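Local coordinates for Pdx2 protein (Plasmodium falciparum, PDB 2ABW), which hydrolyses glutamine to glutamate and ammonia, the ammonia being channelled to its partner Pdx1 for the synthesis of pyridoxal 5'-phosphate, vitamin B6, at residues A[77-85]-A[205-216]; A[111-119]-A[185-193]. All coordinates share one frame; numbering follows the deposited sequence.

Contact 1 of 2, residues A[77-85]-A[205-216]; sequences HVLKKPIWG and FQQYFYEKVKNY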
loop_
_atom_site.group_PDB
_atom_site.type_symbol
_atom_site.label_atom_id
_atom_site.label_comp_id
_atom_site.label_asym_id
_atom_site.label_seq_id
_atom_site.Cartn_x
_atom_site.Cartn_y
_atom_site.Cartn_z
ATOM N N HIS A 77 -1.912 -13.424 -3.721
ATOM C CA HIS A 77 -1.135 -14.581 -3.379
ATOM C C HIS A 77 -1.128 -15.713 -4.382
ATOM O O HIS A 77 -0.185 -16.462 -4.419
ATOM C CB HIS A 77 -1.674 -15.183 -2.086
ATOM C CG HIS A 77 -1.510 -14.274 -0.913
ATOM N ND1 HIS A 77 -0.268 -13.965 -0.371
ATOM C CD2 HIS A 77 -2.423 -13.541 -0.251
ATOM C CE1 HIS A 77 -0.467 -13.140 0.657
ATOM N NE2 HIS A 77 -1.743 -12.824 0.731
ATOM N N VAL A 78 -2.093 -15.738 -5.262
ATOM C CA VAL A 78 -2.148 -16.737 -6.357
ATOM C C VAL A 78 -1.772 -16.099 -7.687
ATOM O O VAL A 78 -0.878 -16.586 -8.392
ATOM C CB VAL A 78 -3.507 -17.455 -6.429
ATOM C CG1 VAL A 78 -3.490 -18.495 -7.614
ATOM C CG2 VAL A 78 -3.794 -18.189 -5.046
ATOM N N LEU A 79 -2.460 -15.025 -8.049
ATOM C CA LEU A 79 -2.128 -14.287 -9.286
ATOM C C LEU A 79 -0.828 -13.545 -9.105
ATOM O O LEU A 79 -0.186 -13.242 -10.143
ATOM C CB LEU A 79 -3.224 -13.311 -9.659
ATOM C CG LEU A 79 -4.537 -13.985 -9.923
ATOM C CD1 LEU A 79 -5.521 -12.950 -10.414
ATOM C CD2 LEU A 79 -4.478 -15.285 -10.782
ATOM N N LYS A 80 -0.475 -13.169 -7.862
ATOM C CA LYS A 80 0.738 -12.395 -7.590
ATOM C C LYS A 80 0.759 -11.035 -8.329
ATOM O O LYS A 80 1.835 -10.554 -8.812
ATOM C CB LYS A 80 1.953 -13.191 -7.944
ATOM C CG LYS A 80 2.055 -14.564 -7.409
ATOM C CD LYS A 80 2.288 -14.571 -5.989
ATOM C CE LYS A 80 2.686 -15.975 -5.564
ATOM N NZ LYS A 80 2.536 -16.248 -4.118
ATOM N N LYS A 81 -0.420 -10.432 -8.457
ATOM C CA LYS A 81 -0.490 -9.151 -9.112
ATOM C C LYS A 81 0.000 -8.066 -8.143
ATOM O O LYS A 81 -0.143 -8.165 -6.951
ATOM C CB LYS A 81 -1.867 -8.856 -9.582
ATOM C CG LYS A 81 -2.214 -9.758 -10.765
ATOM C CD LYS A 81 -3.419 -9.063 -11.471
ATOM C CE LYS A 81 -4.001 -9.816 -12.467
ATOM N NZ LYS A 81 -5.140 -9.140 -13.041
ATOM N N PRO A 82 0.672 -7.034 -8.695
ATOM C CA PRO A 82 1.196 -5.990 -7.812
ATOM C C PRO A 82 0.125 -5.307 -6.959
ATOM O O PRO A 82 -0.931 -4.920 -7.508
ATOM C CB PRO A 82 1.873 -5.007 -8.782
ATOM C CG PRO A 82 2.276 -5.857 -9.918
ATOM C CD PRO A 82 1.116 -6.851 -10.080
ATOM N N ILE A 83 0.468 -5.055 -5.695
ATOM C CA ILE A 83 -0.428 -4.376 -4.774
ATOM C C ILE A 83 0.365 -3.429 -3.923
ATOM O O ILE A 83 1.446 -3.761 -3.521
ATOM C CB ILE A 83 -1.245 -5.397 -3.955
ATOM C CG1 ILE A 83 -2.372 -4.693 -3.183
ATOM C CG2 ILE A 83 -0.339 -6.290 -3.144
ATOM C CD1 ILE A 83 -3.449 -5.615 -2.685
ATOM N N TRP A 84 -0.205 -2.287 -3.696
ATOM C CA TRP A 84 0.394 -1.214 -2.864
ATOM C C TRP A 84 -0.590 -0.929 -1.763
ATOM O O TRP A 84 -1.673 -0.367 -1.988
ATOM C CB TRP A 84 0.614 0.034 -3.701
ATOM C CG TRP A 84 1.265 1.158 -2.961
ATOM C CD1 TRP A 84 1.876 1.096 -1.704
ATOM C CD2 TRP A 84 1.437 2.471 -3.435
ATOM N NE1 TRP A 84 2.357 2.339 -1.354
ATOM C CE2 TRP A 84 2.112 3.198 -2.421
ATOM C CE3 TRP A 84 1.091 3.124 -4.629
ATOM C CZ2 TRP A 84 2.454 4.521 -2.581
ATOM C CZ3 TRP A 84 1.371 4.449 -4.732
ATOM C CH2 TRP A 84 2.084 5.124 -3.756
ATOM N N GLY A 85 -0.223 -1.279 -0.543
ATOM C CA GLY A 85 -0.993 -0.881 0.615
ATOM C C GLY A 85 -0.380 0.314 1.270
ATOM O O GLY A 85 0.783 0.274 1.621
ATOM N N PHE A 205 6.486 7.629 -5.410
ATOM C CA PHE A 205 6.021 6.264 -5.116
ATOM C C PHE A 205 4.979 5.773 -6.134
ATOM O O PHE A 205 4.853 4.577 -6.425
ATOM C CB PHE A 205 5.571 6.127 -3.676
ATOM C CG PHE A 205 6.782 6.108 -2.710
ATOM C CD1 PHE A 205 7.334 7.289 -2.293
ATOM C CD2 PHE A 205 7.407 4.913 -2.392
ATOM C CE1 PHE A 205 8.471 7.280 -1.485
ATOM C CE2 PHE A 205 8.549 4.924 -1.560
ATOM C CZ PHE A 205 9.089 6.092 -1.198
ATOM N N GLN A 206 4.163 6.723 -6.601
ATOM C CA GLN A 206 3.237 6.399 -7.664
ATOM C C GLN A 206 3.978 5.934 -8.915
ATOM O O GLN A 206 3.620 4.923 -9.577
ATOM C CB GLN A 206 2.331 7.603 -8.026
ATOM C CG GLN A 206 1.313 7.898 -6.926
ATOM C CD GLN A 206 1.819 8.719 -5.774
ATOM O OE1 GLN A 206 2.928 9.197 -5.839
ATOM N NE2 GLN A 206 0.964 8.921 -4.756
ATOM N N GLN A 207 5.010 6.628 -9.276
ATOM C CA GLN A 207 5.831 6.267 -10.428
ATOM C C GLN A 207 6.464 4.913 -10.229
ATOM O O GLN A 207 6.461 4.078 -11.149
ATOM C CB GLN A 207 6.859 7.339 -10.653
ATOM C CG GLN A 207 7.623 7.006 -11.954
ATOM C CD GLN A 207 8.720 8.015 -12.284
ATOM O OE1 GLN A 207 8.947 9.007 -11.553
ATOM N NE2 GLN A 207 9.398 7.757 -13.344
ATOM N N TYR A 208 7.009 4.658 -9.056
ATOM C CA TYR A 208 7.634 3.367 -8.738
ATOM C C TYR A 208 6.617 2.243 -8.838
ATOM O O TYR A 208 6.863 1.172 -9.416
ATOM C CB TYR A 208 8.174 3.392 -7.340
ATOM C CG TYR A 208 8.933 2.180 -6.966
ATOM C CD1 TYR A 208 10.196 1.939 -7.521
ATOM C CD2 TYR A 208 8.467 1.280 -6.085
ATOM C CE1 TYR A 208 10.916 0.810 -7.156
ATOM C CE2 TYR A 208 9.201 0.197 -5.687
ATOM C CZ TYR A 208 10.420 -0.043 -6.222
ATOM O OH TYR A 208 11.233 -1.153 -5.892
ATOM N N PHE A 209 5.450 2.476 -8.272
ATOM C CA PHE A 209 4.402 1.401 -8.311
ATOM C C PHE A 209 3.947 1.215 -9.766
ATOM O O PHE A 209 3.742 0.069 -10.192
ATOM C CB PHE A 209 3.217 1.711 -7.424
ATOM C CG PHE A 209 2.224 0.572 -7.370
ATOM C CD1 PHE A 209 2.637 -0.649 -6.794
ATOM C CD2 PHE A 209 0.932 0.656 -7.828
ATOM C CE1 PHE A 209 1.780 -1.716 -6.785
ATOM C CE2 PHE A 209 0.082 -0.418 -7.788
ATOM C CZ PHE A 209 0.517 -1.573 -7.297
ATOM N N TYR A 210 3.797 2.263 -10.547
ATOM C CA TYR A 210 3.442 2.101 -11.961
ATOM C C TYR A 210 4.482 1.185 -12.657
ATOM O O TYR A 210 4.107 0.256 -13.398
ATOM C CB TYR A 210 3.400 3.452 -12.630
ATOM C CG TYR A 210 3.252 3.302 -14.099
ATOM C CD1 TYR A 210 2.048 3.043 -14.702
ATOM C CD2 TYR A 210 4.352 3.321 -14.947
ATOM C CE1 TYR A 210 1.945 2.858 -16.077
ATOM C CE2 TYR A 210 4.262 3.138 -16.311
ATOM C CZ TYR A 210 3.061 2.848 -16.892
ATOM O OH TYR A 210 2.864 2.641 -18.273
ATOM N N GLU A 211 5.762 1.463 -12.492
ATOM C CA GLU A 211 6.794 0.675 -13.130
ATOM C C GLU A 211 6.718 -0.781 -12.652
ATOM O O GLU A 211 6.902 -1.682 -13.482
ATOM C CB GLU A 211 8.132 1.301 -12.835
ATOM C CG GLU A 211 8.392 2.545 -13.602
ATOM C CD GLU A 211 8.609 2.340 -15.080
ATOM O OE1 GLU A 211 9.045 1.255 -15.483
ATOM O OE2 GLU A 211 8.390 3.250 -15.881
ATOM N N LYS A 212 6.332 -0.999 -11.391
ATOM C CA LYS A 212 6.156 -2.362 -10.867
ATOM C C LYS A 212 5.087 -3.101 -11.631
ATOM O O LYS A 212 5.178 -4.266 -12.032
ATOM C CB LYS A 212 5.814 -2.319 -9.403
ATOM C CG LYS A 212 5.851 -3.622 -8.697
ATOM C CD LYS A 212 5.701 -3.404 -7.186
ATOM C CE LYS A 212 5.580 -4.753 -6.382
ATOM N NZ LYS A 212 6.953 -5.313 -6.369
ATOM N N VAL A 213 3.969 -2.413 -11.835
ATOM C CA VAL A 213 2.813 -2.981 -12.592
ATOM C C VAL A 213 3.216 -3.224 -14.039
ATOM O O VAL A 213 2.885 -4.263 -14.626
ATOM C CB VAL A 213 1.571 -2.066 -12.479
ATOM C CG1 VAL A 213 0.414 -2.659 -13.320
ATOM C CG2 VAL A 213 1.127 -1.872 -11.049
ATOM N N LYS A 214 3.896 -2.225 -14.655
ATOM C CA LYS A 214 4.375 -2.402 -16.040
ATOM C C LYS A 214 5.272 -3.593 -16.185
ATOM O O LYS A 214 5.045 -4.381 -17.135
ATOM C CB LYS A 214 5.117 -1.112 -16.440
ATOM C CG LYS A 214 5.585 -1.167 -17.893
ATOM C CD LYS A 214 6.714 -0.198 -18.105
ATOM C CE LYS A 214 8.053 -0.852 -17.715
ATOM N NZ LYS A 214 9.206 0.027 -17.867
ATOM N N ASN A 215 6.175 -3.801 -15.257
ATOM C CA ASN A 215 7.148 -4.925 -15.363
ATOM C C ASN A 215 6.393 -6.245 -15.177
ATOM O O ASN A 215 6.615 -7.243 -15.862
ATOM C CB ASN A 215 8.193 -4.824 -14.293
ATOM C CG ASN A 215 9.191 -3.654 -14.519
ATOM O OD1 ASN A 215 9.347 -3.221 -15.585
ATOM N ND2 ASN A 215 9.922 -3.305 -13.485
ATOM N N TYR A 216 5.439 -6.248 -14.246
ATOM C CA TYR A 216 4.529 -7.401 -14.123
ATOM C C TYR A 216 3.845 -7.770 -15.418
ATOM O O TYR A 216 3.872 -8.939 -15.845
ATOM C CB TYR A 216 3.494 -7.203 -12.961
ATOM C CG TYR A 216 2.302 -8.127 -13.106
ATOM C CD1 TYR A 216 2.364 -9.377 -12.652
ATOM C CD2 TYR A 216 1.127 -7.705 -13.722
ATOM C CE1 TYR A 216 1.268 -10.231 -12.830
ATOM C CE2 TYR A 216 0.071 -8.541 -13.920
ATOM C CZ TYR A 216 0.148 -9.819 -13.460
ATOM O OH TYR A 216 -0.925 -10.641 -13.682
HETATM O O HOH W 1 -0.720 -13.098 -12.620
#
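The Phe209 ring is sandwiched: Trp84 CB sits over the centre of one face, 3.7 Å from the ring centroid, and Val213 CG2 presses on the opposite face nearer the rim, while the Pro82-Ile83 peptide meets the edge in the ring plane. Here helix 205-216 packs against strand 83-85 of the large mixed sheet in this class I (triad) glutamine amidotransferase fold, and the two axes run roughly antiparallel at 154°. With CG anti to the backbone N (chi1 -175°), Phe209 extends from the helix to the strand. The five-membered ring of the Trp84 indole and the Phe209 ring meet obliquely, planes 43° apart, and Trp84 CH2 lies 3.6 Å from Phe205 CB; the indole NE1 is hydrogen-bonded to Thr193 OG1 on the adjacent strand. One turn beyond Val213, Tyr216 lays one ring face over Pro82, whose CD makes a CH-pi contact 3.8 Å from the centroid. Lys81 crosses the phenol end, its CG 3.3 Å from Tyr216 OH, before its amine reaches the carbonyl of Cys44. Polar linkage between the segments runs through a water in the plane of the Tyr216 ring, 2.7 Å from Tyr216 OH and donating to Leu79 O at 2.5 Å.

Contact 2 of 2, residues A[111-119]-A[185-193]; sequences SFGGLDITI and VEQNNCLGT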
loop_
_atom_site.group_PDB
_atom_site.type_symbol
_atom_site.label_atom_id
_atom_site.label_comp_id
_atom_site.label_asym_id
_atom_site.label_seq_id
_atom_site.Cartn_x
_atom_site.Cartn_y
_atom_site.Cartn_z
ATOM N N SER A 111 -6.210 -9.504 8.100
ATOM C CA SER A 111 -5.291 -9.107 7.075
ATOM C C SER A 111 -5.479 -9.913 5.767
ATOM O O SER A 111 -5.871 -11.100 5.779
ATOM C CB SER A 111 -3.864 -9.329 7.524
ATOM O OG SER A 111 -2.908 -8.878 6.584
ATOM N N PHE A 112 -5.169 -9.218 4.673
ATOM C CA PHE A 112 -5.012 -9.880 3.324
ATOM C C PHE A 112 -3.705 -10.597 3.263
ATOM O O PHE A 112 -3.537 -11.496 2.400
ATOM C CB PHE A 112 -5.103 -8.912 2.148
ATOM C CG PHE A 112 -6.265 -8.004 2.139
ATOM C CD1 PHE A 112 -7.554 -8.460 2.014
ATOM C CD2 PHE A 112 -6.073 -6.632 2.143
ATOM C CE1 PHE A 112 -8.649 -7.626 1.990
ATOM C CE2 PHE A 112 -7.111 -5.811 2.120
ATOM C CZ PHE A 112 -8.449 -6.275 2.062
ATOM N N GLY A 113 -2.730 -10.206 4.082
ATOM C CA GLY A 113 -1.361 -10.750 3.981
ATOM C C GLY A 113 -0.582 -10.185 2.787
ATOM O O GLY A 113 -1.148 -9.414 1.994
ATOM N N GLY A 114 0.727 -10.575 2.731
ATOM C CA GLY A 114 1.565 -10.186 1.566
ATOM C C GLY A 114 2.898 -9.576 2.013
ATOM O O GLY A 114 3.885 -9.678 1.329
ATOM N N LEU A 115 2.888 -8.910 3.162
ATOM C CA LEU A 115 4.125 -8.393 3.781
ATOM C C LEU A 115 4.379 -9.118 5.109
ATOM O O LEU A 115 3.528 -9.018 6.027
ATOM C CB LEU A 115 3.965 -6.873 4.032
ATOM C CG LEU A 115 3.805 -6.027 2.764
ATOM C CD1 LEU A 115 3.464 -4.635 3.152
ATOM C CD2 LEU A 115 5.022 -6.146 1.912
ATOM N N ASP A 116 5.493 -9.794 5.171
ATOM C CA ASP A 116 5.875 -10.568 6.406
ATOM C C ASP A 116 6.507 -9.608 7.395
ATOM O O ASP A 116 7.709 -9.595 7.614
ATOM C CB ASP A 116 6.689 -11.776 6.098
ATOM C CG ASP A 116 5.861 -12.845 5.342
ATOM O OD1 ASP A 116 4.585 -12.899 5.448
ATOM O OD2 ASP A 116 6.497 -13.553 4.546
ATOM N N ILE A 117 5.618 -8.790 7.986
ATOM C CA ILE A 117 6.012 -7.816 8.985
ATOM C C ILE A 117 4.989 -7.795 10.110
ATOM O O ILE A 117 3.880 -8.214 9.996
ATOM C CB ILE A 117 6.073 -6.397 8.374
ATOM C CG1 ILE A 117 4.675 -5.868 7.940
ATOM C CG2 ILE A 117 7.099 -6.378 7.240
ATOM C CD1 ILE A 117 4.679 -4.532 7.167
ATOM N N THR A 118 5.427 -7.271 11.253
ATOM C CA THR A 118 4.526 -6.921 12.330
ATOM C C THR A 118 4.364 -5.437 12.368
ATOM O O THR A 118 5.353 -4.663 12.356
ATOM C CB THR A 118 5.144 -7.314 13.692
ATOM O OG1 THR A 118 5.351 -8.727 13.725
ATOM C CG2 THR A 118 4.331 -6.926 14.849
ATOM N N ILE A 119 3.130 -4.988 12.318
ATOM C CA ILE A 119 2.820 -3.575 12.270
ATOM C C ILE A 119 1.872 -3.182 13.438
ATOM O O ILE A 119 1.012 -4.017 13.858
ATOM C CB ILE A 119 2.214 -3.228 10.938
ATOM C CG1 ILE A 119 2.301 -1.740 10.643
ATOM C CG2 ILE A 119 0.735 -3.772 10.870
ATOM C CD1 ILE A 119 1.952 -1.437 9.156
ATOM N N VAL A 185 8.310 -0.832 2.673
ATOM C CA VAL A 185 8.848 -2.186 2.477
ATOM C C VAL A 185 8.301 -2.752 1.186
ATOM O O VAL A 185 7.216 -2.334 0.728
ATOM C CB VAL A 185 8.456 -3.139 3.637
ATOM C CG1 VAL A 185 9.247 -2.729 4.907
ATOM C CG2 VAL A 185 6.976 -3.209 3.936
ATOM N N GLU A 186 9.013 -3.714 0.644
ATOM C CA GLU A 186 8.562 -4.380 -0.570
ATOM C C GLU A 186 8.855 -5.859 -0.427
ATOM O O GLU A 186 9.961 -6.257 -0.016
ATOM C CB GLU A 186 9.287 -3.746 -1.778
ATOM C CG GLU A 186 8.738 -4.260 -3.143
ATOM C CD GLU A 186 9.229 -3.409 -4.313
ATOM O OE1 GLU A 186 10.223 -2.647 -4.124
ATOM O OE2 GLU A 186 8.743 -3.560 -5.422
ATOM N N GLN A 187 7.926 -6.703 -0.817
ATOM C CA GLN A 187 8.132 -8.162 -0.707
ATOM C C GLN A 187 7.393 -8.775 -1.900
ATOM O O GLN A 187 6.180 -8.651 -1.954
ATOM C CB GLN A 187 7.558 -8.758 0.570
ATOM C CG GLN A 187 7.905 -10.255 0.702
ATOM C CD GLN A 187 7.425 -10.837 1.947
ATOM O OE1 GLN A 187 6.851 -10.136 2.817
ATOM N NE2 GLN A 187 7.593 -12.181 2.057
ATOM N N ASN A 188 8.163 -9.367 -2.815
ATOM C CA ASN A 188 7.553 -10.000 -3.994
ATOM C C ASN A 188 6.674 -8.924 -4.669
ATOM O O ASN A 188 7.169 -7.798 -4.873
ATOM C CB ASN A 188 6.775 -11.238 -3.627
ATOM C CG ASN A 188 7.576 -12.287 -2.889
ATOM O OD1 ASN A 188 8.597 -12.688 -3.377
ATOM N ND2 ASN A 188 7.123 -12.675 -1.666
ATOM N N ASN A 189 5.398 -9.221 -4.931
ATOM C CA ASN A 189 4.496 -8.310 -5.594
ATOM C C ASN A 189 3.845 -7.205 -4.757
ATOM O O ASN A 189 3.003 -6.432 -5.246
ATOM C CB ASN A 189 3.386 -9.105 -6.279
ATOM C CG ASN A 189 2.653 -10.020 -5.343
ATOM O OD1 ASN A 189 3.269 -10.845 -4.680
ATOM N ND2 ASN A 189 1.278 -9.934 -5.301
ATOM N N CYS A 190 4.224 -7.120 -3.480
ATOM C CA CYS A 190 3.637 -6.219 -2.511
ATOM C C CYS A 190 4.515 -5.063 -2.079
ATOM O O CYS A 190 5.685 -5.247 -1.792
ATOM C CB CYS A 190 3.267 -6.983 -1.244
ATOM S SG CYS A 190 2.076 -8.350 -1.555
ATOM N N LEU A 191 3.938 -3.874 -2.045
ATOM C CA LEU A 191 4.601 -2.683 -1.598
ATOM C C LEU A 191 3.796 -2.133 -0.499
ATOM O O LEU A 191 2.562 -2.067 -0.563
ATOM C CB LEU A 191 4.651 -1.656 -2.752
ATOM C CG LEU A 191 5.139 -0.255 -2.485
ATOM C CD1 LEU A 191 6.663 -0.300 -2.113
ATOM C CD2 LEU A 191 4.911 0.634 -3.696
ATOM N N GLY A 192 4.425 -1.672 0.569
ATOM C CA GLY A 192 3.723 -1.103 1.684
ATOM C C GLY A 192 4.424 0.181 2.147
ATOM O O GLY A 192 5.644 0.200 2.305
ATOM N N THR A 193 3.616 1.216 2.409
ATOM C CA THR A 193 4.111 2.516 2.921
ATOM C C THR A 193 3.285 2.955 4.073
ATOM O O THR A 193 2.054 2.716 4.109
ATOM C CB THR A 193 4.074 3.544 1.794
ATOM O OG1 THR A 193 2.750 3.616 1.196
ATOM C CG2 THR A 193 5.145 3.203 0.720
HETATM O O HOH W 2 4.491 -11.480 -0.557
#
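The side-chain amide of Gln187 holds Asp116 twice, by main chain and side chain: its OE1 accepts the backbone N-H of Asp116 at 2.7 Å from N, while its NE2 donates to Asp116 OD2 at 3.0 Å. The first bond lies in the carbonyl plane of the amide. The second is nearly straight, 177° at the hydrogen, yet NE2 comes from above the carboxylate, 59° out of its plane, and the two flat groups are turned 71° against each other. Gln187 spans the gap because its chain is fully extended, with CG opposite the backbone N. NE2 has a second acceptor in Glu165, a pairing that helps fix the rotation of the amide. The segments bring together the two sheets of the amidotransferase domain: strand 115-119 belongs to the small three-stranded sheet, whereas strands 185-187 and 190-193 form a hairpin of the large mixed sheet, closed by a type II' turn from Gln187 to Cys190. Away from this pair of hydrogen bonds the contact is apolar. Leu115 spreads its two methyls over the hairpin, CD2 reaching Cys190 CB at 3.7 Å and CD1 lying 3.8 Å from Gly192 CA, a close approach permitted by the absence of a side chain on the glycine. CD1 also meets Val185 CG2, and Ile117 CD1 approaches that same methyl tip to tip. Gly114 lies close to Cys190, its CA 3.7 Å from SG. At the turn, a water donates to Gly114 O at 2.7 Å and accepts from Asn188 ND2.

How the contacts relate
Both contacts reach the large mixed sheet, through neighbouring strands: contact 1 brings a helix against strand 83-85, contact 2 brings the small sheet against the hairpin that includes strand 190-193. Contact 2 is the more buried, whereas contact 1 runs from a buried aromatic end to a partly exposed end at Tyr216. Their chemistry differs accordingly: contact 1 relies on ring faces and proline, with a water as its polar link, while contact 2 combines aliphatic packing with direct amide hydrogen bonds. Glu186 joins them, its OE2 in a salt bridge with Lys212 and its OE1 probably hydrogen-bonded to Tyr208 OH, so the hairpin is tied to helix 205-216.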